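Local coordinates for actin-binding protein (Saccharomyces cerevisiae, PDB 1HQZ) that binds actin filaments but not monomers and regulates actin assembly by the ARP2/3 complex, here represented by its N-terminal cofilin-homology domain, at residues Ile6-His11 and Asn108-Gly113; Leu33-Ser36 and Glu42-Pro45. One frame throughout, in Å; residues are numbered along the deposited sequence.

From the N terminus, the chain first passes through the loop 6-11 and enters helix 12-24. It then forms the hairpin of strands 32-37 and 43-49, and contact 2 closes the short loop between them. Helix 52-56 and two more strands follow, then helix 93-110, whose C-terminal part runs into 108-113. There contact 1 closes a much longer loop, against the loop 6-11. Contact 2 is nested inside that loop. The two contacts touch, their centres about 10 Å apart: D7 O of contact 1 probably accepts a hydrogen bond from Y43 N of contact 2. The loop 6-11 thus ties the C-terminal part of helix 93-110 to the edge strand 43-49.

Contact 1 (Ile6-His11 and Asn108-Gly113)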
ATOM      1  N   ILE A   6       5.824  -1.299 -14.093  1.00 62.24           N
ATOM      2  CA  ILE A   6       5.711  -2.183 -12.943  1.00 58.94           C
ATOM      3  C   ILE A   6       5.061  -3.494 -13.350  1.00 57.29           C
ATOM      4  O   ILE A   6       4.181  -3.522 -14.208  1.00 55.88           O
ATOM      5  CB  ILE A   6       4.857  -1.558 -11.813  1.00 58.81           C
ATOM      6  CG1 ILE A   6       4.830  -2.505 -10.608  1.00 57.34           C
ATOM      7  CG2 ILE A   6       3.432  -1.309 -12.307  1.00 57.89           C
ATOM      8  CD1 ILE A   6       3.988  -2.021  -9.449  1.00 57.87           C
ATOM      9  N   ASP A   7       5.493  -4.582 -12.730  1.00 55.45           N
ATOM     10  CA  ASP A   7       4.913  -5.877 -13.035  1.00 54.93           C
ATOM     11  C   ASP A   7       4.181  -6.425 -11.823  1.00 52.81           C
ATOM     12  O   ASP A   7       4.807  -6.864 -10.861  1.00 50.68           O
ATOM     13  CB  ASP A   7       5.998  -6.862 -13.486  1.00 55.88           C
ATOM     14  CG  ASP A   7       5.519  -8.305 -13.472  1.00 57.84           C
ATOM     15  OD1 ASP A   7       4.319  -8.549 -13.746  1.00 58.05           O
ATOM     16  OD2 ASP A   7       6.350  -9.198 -13.196  1.00 59.41           O
ATOM     17  N   TYR A   8       2.852  -6.384 -11.877  1.00 52.19           N
ATOM     18  CA  TYR A   8       2.023  -6.894 -10.789  1.00 53.15           C
ATOM     19  C   TYR A   8       1.016  -7.925 -11.288  1.00 54.38           C
ATOM     20  O   TYR A   8       0.054  -8.250 -10.589  1.00 54.52           O
ATOM     21  CB  TYR A   8       1.277  -5.748 -10.085  1.00 50.81           C
ATOM     22  CG  TYR A   8       0.501  -4.821 -11.004  1.00 50.69           C
ATOM     23  CD1 TYR A   8      -0.502  -5.305 -11.840  1.00 50.52           C
ATOM     24  CD2 TYR A   8       0.761  -3.453 -11.021  1.00 50.02           C
ATOM     25  CE1 TYR A   8      -1.227  -4.446 -12.671  1.00 49.81           C
ATOM     26  CE2 TYR A   8       0.047  -2.591 -11.841  1.00 50.30           C
ATOM     27  CZ  TYR A   8      -0.946  -3.090 -12.662  1.00 50.93           C
ATOM     28  OH  TYR A   8      -1.669  -2.224 -13.455  1.00 52.59           O
ATOM     29  N   THR A   9       1.229  -8.435 -12.498  1.00 55.63           N
ATOM     30  CA  THR A   9       0.310  -9.421 -13.061  1.00 56.81           C
ATOM     31  C   THR A   9       0.866 -10.843 -12.981  1.00 56.83           C
ATOM     32  O   THR A   9       0.105 -11.812 -12.935  1.00 57.67           O
ATOM     33  CB  THR A   9      -0.050  -9.076 -14.523  1.00 57.11           C
ATOM     34  OG1 THR A   9       1.150  -8.889 -15.281  1.00 58.09           O
ATOM     35  CG2 THR A   9      -0.879  -7.802 -14.577  1.00 54.24           C
ATOM     36  N   THR A  10       2.190 -10.956 -12.951  1.00 56.01           N
ATOM     37  CA  THR A  10       2.857 -12.249 -12.854  1.00 56.34           C
ATOM     38  C   THR A  10       2.371 -12.978 -11.613  1.00 57.91           C
ATOM     39  O   THR A  10       2.032 -14.165 -11.664  1.00 58.54           O
ATOM     40  CB  THR A  10       4.387 -12.080 -12.750  1.00 55.73           C
ATOM     41  OG1 THR A  10       4.898 -11.590 -13.995  1.00 56.79           O
ATOM     42  CG2 THR A  10       5.056 -13.400 -12.405  1.00 55.55           C
ATOM     43  N   HIS A  11       2.349 -12.263 -10.493  1.00 57.97           N
ATOM     44  CA  HIS A  11       1.904 -12.837  -9.233  1.00 57.83           C
ATOM     45  C   HIS A  11       0.541 -12.272  -8.836  1.00 57.47           C
ATOM     46  O   HIS A  11       0.253 -12.063  -7.657  1.00 54.76           O
ATOM     47  CB  HIS A  11       2.937 -12.555  -8.143  1.00 58.97           C
ATOM     48  CG  HIS A  11       4.275 -13.173  -8.408  1.00 60.73           C
ATOM     49  ND1 HIS A  11       4.474 -14.536  -8.428  1.00 61.70           N
ATOM     50  CD2 HIS A  11       5.481 -12.614  -8.663  1.00 61.79           C
ATOM     51  CE1 HIS A  11       5.746 -14.790  -8.681  1.00 62.95           C
ATOM     52  NE2 HIS A  11       6.379 -13.641  -8.827  1.00 62.83           N
ATOM     53  N   ASN A 108      -5.021   2.761 -10.126  1.00 44.40           N
ATOM     54  CA  ASN A 108      -6.108   2.628 -11.094  1.00 46.80           C
ATOM     55  C   ASN A 108      -6.428   1.190 -11.512  1.00 46.22           C
ATOM     56  O   ASN A 108      -7.569   0.887 -11.857  1.00 46.16           O
ATOM     57  CB  ASN A 108      -5.819   3.437 -12.374  1.00 49.00           C
ATOM     58  CG  ASN A 108      -5.443   4.890 -12.099  1.00 52.14           C
ATOM     59  OD1 ASN A 108      -6.021   5.555 -11.230  1.00 53.69           O
ATOM     60  ND2 ASN A 108      -4.479   5.396 -12.865  1.00 52.15           N
ATOM     61  N   ASN A 109      -5.441   0.301 -11.468  1.00 45.05           N
ATOM     62  CA  ASN A 109      -5.674  -1.068 -11.913  1.00 43.77           C
ATOM     63  C   ASN A 109      -5.560  -2.188 -10.890  1.00 43.88           C
ATOM     64  O   ASN A 109      -6.187  -3.236 -11.056  1.00 44.80           O
ATOM     65  CB  ASN A 109      -4.731  -1.401 -13.073  1.00 44.75           C
ATOM     66  CG  ASN A 109      -4.630  -0.278 -14.081  1.00 45.90           C
ATOM     67  OD1 ASN A 109      -5.631   0.179 -14.622  1.00 47.02           O
ATOM     68  ND2 ASN A 109      -3.410   0.172 -14.339  1.00 46.42           N
ATOM     69  N   LEU A 110      -4.764  -1.994  -9.845  1.00 41.65           N
ATOM     70  CA  LEU A 110      -4.581  -3.054  -8.860  1.00 39.70           C
ATOM     71  C   LEU A 110      -5.319  -2.853  -7.533  1.00 39.90           C
ATOM     72  O   LEU A 110      -6.243  -3.604  -7.211  1.00 39.38           O
ATOM     73  CB  LEU A 110      -3.083  -3.248  -8.603  1.00 39.19           C
ATOM     74  CG  LEU A 110      -2.673  -4.429  -7.720  1.00 39.51           C
ATOM     75  CD1 LEU A 110      -3.048  -5.740  -8.406  1.00 40.42           C
ATOM     76  CD2 LEU A 110      -1.167  -4.388  -7.467  1.00 36.34           C
ATOM     77  N   PHE A 111      -4.910  -1.849  -6.759  1.00 39.28           N
ATOM     78  CA  PHE A 111      -5.548  -1.586  -5.468  1.00 38.45           C
ATOM     79  C   PHE A 111      -6.708  -0.618  -5.619  1.00 39.06           C
ATOM     80  O   PHE A 111      -6.735   0.427  -4.964  1.00 41.18           O
ATOM     81  CB  PHE A 111      -4.531  -1.010  -4.475  1.00 38.24           C
ATOM     82  CG  PHE A 111      -3.434  -1.969  -4.089  1.00 37.65           C
ATOM     83  CD1 PHE A 111      -2.272  -1.503  -3.477  1.00 37.76           C
ATOM     84  CD2 PHE A 111      -3.569  -3.335  -4.306  1.00 36.49           C
ATOM     85  CE1 PHE A 111      -1.262  -2.391  -3.083  1.00 36.37           C
ATOM     86  CE2 PHE A 111      -2.568  -4.229  -3.919  1.00 37.37           C
ATOM     87  CZ  PHE A 111      -1.410  -3.754  -3.305  1.00 35.12           C
ATOM     88  N   LYS A 112      -7.664  -0.956  -6.477  1.00 37.26           N
ATOM     89  CA  LYS A 112      -8.816  -0.086  -6.703  1.00 38.35           C
ATOM     90  C   LYS A 112      -9.734  -0.017  -5.485  1.00 36.73           C
ATOM     91  O   LYS A 112      -9.802  -0.959  -4.693  1.00 34.68           O
ATOM     92  CB  LYS A 112      -9.638  -0.575  -7.908  1.00 39.98           C
ATOM     93  CG  LYS A 112      -8.901  -0.561  -9.236  1.00 41.15           C
ATOM     94  CD  LYS A 112      -9.780  -1.094 -10.373  1.00 41.54           C
ATOM     95  CE  LYS A 112     -10.910  -0.122 -10.686  1.00 41.48           C
ATOM     96  NZ  LYS A 112     -10.374   1.220 -11.059  1.00 43.34           N
ATOM     97  N   GLY A 113     -10.434   1.106  -5.346  1.00 35.85           N
ATOM     98  CA  GLY A 113     -11.373   1.275  -4.248  1.00 37.71           C
ATOM     99  C   GLY A 113     -10.818   1.903  -2.984  1.00 35.93           C
ATOM    100  O   GLY A 113     -11.376   1.728  -1.909  1.00 37.45           O
TER
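Y8 and N109 share the one hydrogen bond that crosses between 6-11 and 108-113. N109 ND2 donates to Y8 OH at 3.1 Å. The bond is bent, with 141° at the hydrogen, and the hydroxyl lies somewhat out of the amide plane. The two side chains cross at about a right angle. N109 CB also comes within 3.2 Å of Y8 OH, and so the asparagine meets the phenol end with both its amide and its stem.

The apolar part lies at the base of the same tyrosine. L110 CD2 is 3.8 Å from Y8 CB and close to CG, and it approaches the ring obliquely. The two side chains slide past each other in opposite directions. Y8 carries CG between its own N and carbonyl carbon (chi1 52°), which directs the ring toward N109 and L110. An alanine here is likely to leave L110 CD2 less covered and the amide of N109 without its hydroxyl partner.

In this cofilin-homology fold, helices pack around a central mixed sheet. The contact brings the C-terminal part of helix 93-110 to the loop that precedes helix 12-24. I15 of helix 12-24 touches both Y8 and L110, while A105 also touches Y8.

Other polar bonds stay within each segment. D7 OD2 accepts from T10 OG1 at 2.9 Å through its syn lone pair, and D7 OD1 takes weak bonds from the backbone N of T9 and T10. Within 108-113, K112 NZ reaches back to N108 O at 2.9 Å, and F111 centres an inverse gamma turn.

Contact 2 (Leu33-Ser36 and Glu42-Pro45); sequences LIIS and EYEP
S36 and E44 form an antiparallel hydrogen-bonded pair between strands 32-37 and 43-49. S36 N donates to E44 O and E44 N donates to S36 O, both at 3.1 Å. Weaker CA-H...O contacts lie beside them: I35 CA meets E44 O, and Y43 CA meets S36 O. One step along, I35 and P45 make a non-hydrogen-bonded pair, and their side chains diverge.

The side chain of Y43 can be followed outward. Y43 CB lies 4.1 Å from S36 O, and Y43 CG is about as far from S36 C. Y43 CD2 comes closest, 3.5 Å from S36 C. Y43 CD2 also packs on I35 CG1 at 4.0 Å, where the two side chains cross at about a right angle. I35 O sits at the ring edge near its plane, 3.7 Å from Y43 CD2 and only slightly farther from Y43 CE2. With CG anti to the carbonyl carbon (chi1 -84°), the Y43 ring turns its CD2/CE2 edge to I35 and S36. At the tip, OH is hydrogen-bonded to V64 O.

L33 CD1 packs on P45 CB at 3.8 Å.

This is the beta hairpin at one edge of the cofilin-homology sheet. Strand 32-37 also pairs with strand 65-71, where Y66 meets the ring of Y43 and Q65 bonds to S36 OG. Helix 12-24 covers the L33 and P45 side through E14, I15, E18 and I22.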
ATOM      1  N   LEU A  33      -1.499  -5.046   3.587  1.00 28.44           N
ATOM      2  CA  LEU A  33      -0.597  -5.764   2.693  1.00 28.21           C
ATOM      3  C   LEU A  33       0.435  -4.810   2.109  1.00 27.26           C
ATOM      4  O   LEU A  33       0.127  -3.651   1.829  1.00 26.47           O
ATOM      5  CB  LEU A  33      -1.398  -6.361   1.519  1.00 27.50           C
ATOM      6  CG  LEU A  33      -0.646  -6.637   0.201  1.00 28.46           C
ATOM      7  CD1 LEU A  33       0.273  -7.848   0.364  1.00 25.75           C
ATOM      8  CD2 LEU A  33      -1.666  -6.890  -0.928  1.00 27.29           C
ATOM      9  N   ILE A  34       1.654  -5.300   1.932  1.00 25.15           N
ATOM     10  CA  ILE A  34       2.702  -4.508   1.313  1.00 26.19           C
ATOM     11  C   ILE A  34       3.258  -5.370   0.190  1.00 27.62           C
ATOM     12  O   ILE A  34       3.640  -6.526   0.424  1.00 25.97           O
ATOM     13  CB  ILE A  34       3.873  -4.192   2.278  1.00 28.29           C
ATOM     14  CG1 ILE A  34       3.421  -3.183   3.346  1.00 29.96           C
ATOM     15  CG2 ILE A  34       5.065  -3.638   1.482  1.00 24.06           C
ATOM     16  CD1 ILE A  34       4.538  -2.739   4.308  1.00 27.11           C
ATOM     17  N   ILE A  35       3.268  -4.843  -1.029  1.00 27.89           N
ATOM     18  CA  ILE A  35       3.838  -5.603  -2.138  1.00 28.81           C
ATOM     19  C   ILE A  35       5.187  -4.998  -2.502  1.00 31.09           C
ATOM     20  O   ILE A  35       5.333  -3.778  -2.587  1.00 31.24           O
ATOM     21  CB  ILE A  35       2.919  -5.616  -3.389  1.00 29.76           C
ATOM     22  CG1 ILE A  35       2.720  -4.194  -3.911  1.00 26.12           C
ATOM     23  CG2 ILE A  35       1.595  -6.299  -3.052  1.00 28.88           C
ATOM     24  CD1 ILE A  35       1.961  -4.134  -5.210  1.00 28.45           C
ATOM     25  N   SER A  36       6.169  -5.864  -2.726  1.00 35.12           N
ATOM     26  CA  SER A  36       7.525  -5.445  -3.043  1.00 37.53           C
ATOM     27  C   SER A  36       8.066  -6.251  -4.232  1.00 39.90           C
ATOM     28  O   SER A  36       7.607  -7.366  -4.505  1.00 42.10           O
ATOM     29  CB  SER A  36       8.402  -5.646  -1.800  1.00 35.56           C
ATOM     30  OG  SER A  36       9.693  -5.084  -1.960  1.00 36.67           O
ATOM     31  N   GLU A  42       9.712  -8.524 -10.100  1.00 55.00           N
ATOM     32  CA  GLU A  42       8.286  -8.826 -10.158  1.00 54.59           C
ATOM     33  C   GLU A  42       7.685  -8.508  -8.781  1.00 51.64           C
ATOM     34  O   GLU A  42       8.251  -8.876  -7.751  1.00 49.81           O
ATOM     35  CB  GLU A  42       8.075 -10.307 -10.486  1.00 57.89           C
ATOM     36  CG  GLU A  42       8.879 -10.802 -11.683  1.00 61.93           C
ATOM     37  CD  GLU A  42       8.707 -12.296 -11.936  1.00 64.35           C
ATOM     38  OE1 GLU A  42       8.924 -13.096 -10.997  1.00 64.80           O
ATOM     39  OE2 GLU A  42       8.360 -12.667 -13.079  1.00 65.57           O
ATOM     40  N   TYR A  43       6.555  -7.810  -8.757  1.00 48.02           N
ATOM     41  CA  TYR A  43       5.934  -7.483  -7.485  1.00 45.91           C
ATOM     42  C   TYR A  43       5.065  -8.604  -6.952  1.00 45.70           C
ATOM     43  O   TYR A  43       4.260  -9.186  -7.680  1.00 45.46           O
ATOM     44  CB  TYR A  43       5.099  -6.207  -7.589  1.00 44.70           C
ATOM     45  CG  TYR A  43       5.911  -4.948  -7.429  1.00 42.52           C
ATOM     46  CD1 TYR A  43       6.685  -4.455  -8.479  1.00 40.70           C
ATOM     47  CD2 TYR A  43       5.933  -4.264  -6.209  1.00 41.39           C
ATOM     48  CE1 TYR A  43       7.465  -3.306  -8.325  1.00 40.88           C
ATOM     49  CE2 TYR A  43       6.707  -3.117  -6.040  1.00 40.30           C
ATOM     50  CZ  TYR A  43       7.471  -2.643  -7.101  1.00 41.67           C
ATOM     51  OH  TYR A  43       8.240  -1.511  -6.943  1.00 39.61           O
ATOM     52  N   GLU A  44       5.239  -8.902  -5.671  1.00 44.85           N
ATOM     53  CA  GLU A  44       4.459  -9.933  -5.009  1.00 45.65           C
ATOM     54  C   GLU A  44       4.280  -9.552  -3.541  1.00 43.20           C
ATOM     55  O   GLU A  44       4.973  -8.668  -3.033  1.00 42.34           O
ATOM     56  CB  GLU A  44       5.163 -11.285  -5.129  1.00 48.66           C
ATOM     57  CG  GLU A  44       6.557 -11.321  -4.541  1.00 53.33           C
ATOM     58  CD  GLU A  44       7.275 -12.623  -4.853  1.00 57.06           C
ATOM     59  OE1 GLU A  44       8.409 -12.822  -4.358  1.00 58.15           O
ATOM     60  OE2 GLU A  44       6.701 -13.444  -5.599  1.00 57.45           O
ATOM     61  N   PRO A  45       3.341 -10.205  -2.844  1.00 41.73           N
ATOM     62  CA  PRO A  45       3.113  -9.895  -1.431  1.00 41.67           C
ATOM     63  C   PRO A  45       4.381 -10.099  -0.626  1.00 41.09           C
ATOM     64  O   PRO A  45       4.983 -11.165  -0.676  1.00 42.65           O
ATOM     65  CB  PRO A  45       2.029 -10.890  -1.033  1.00 41.16           C
ATOM     66  CG  PRO A  45       1.265 -11.069  -2.298  1.00 42.44           C
ATOM     67  CD  PRO A  45       2.371 -11.201  -3.321  1.00 41.43           C
TER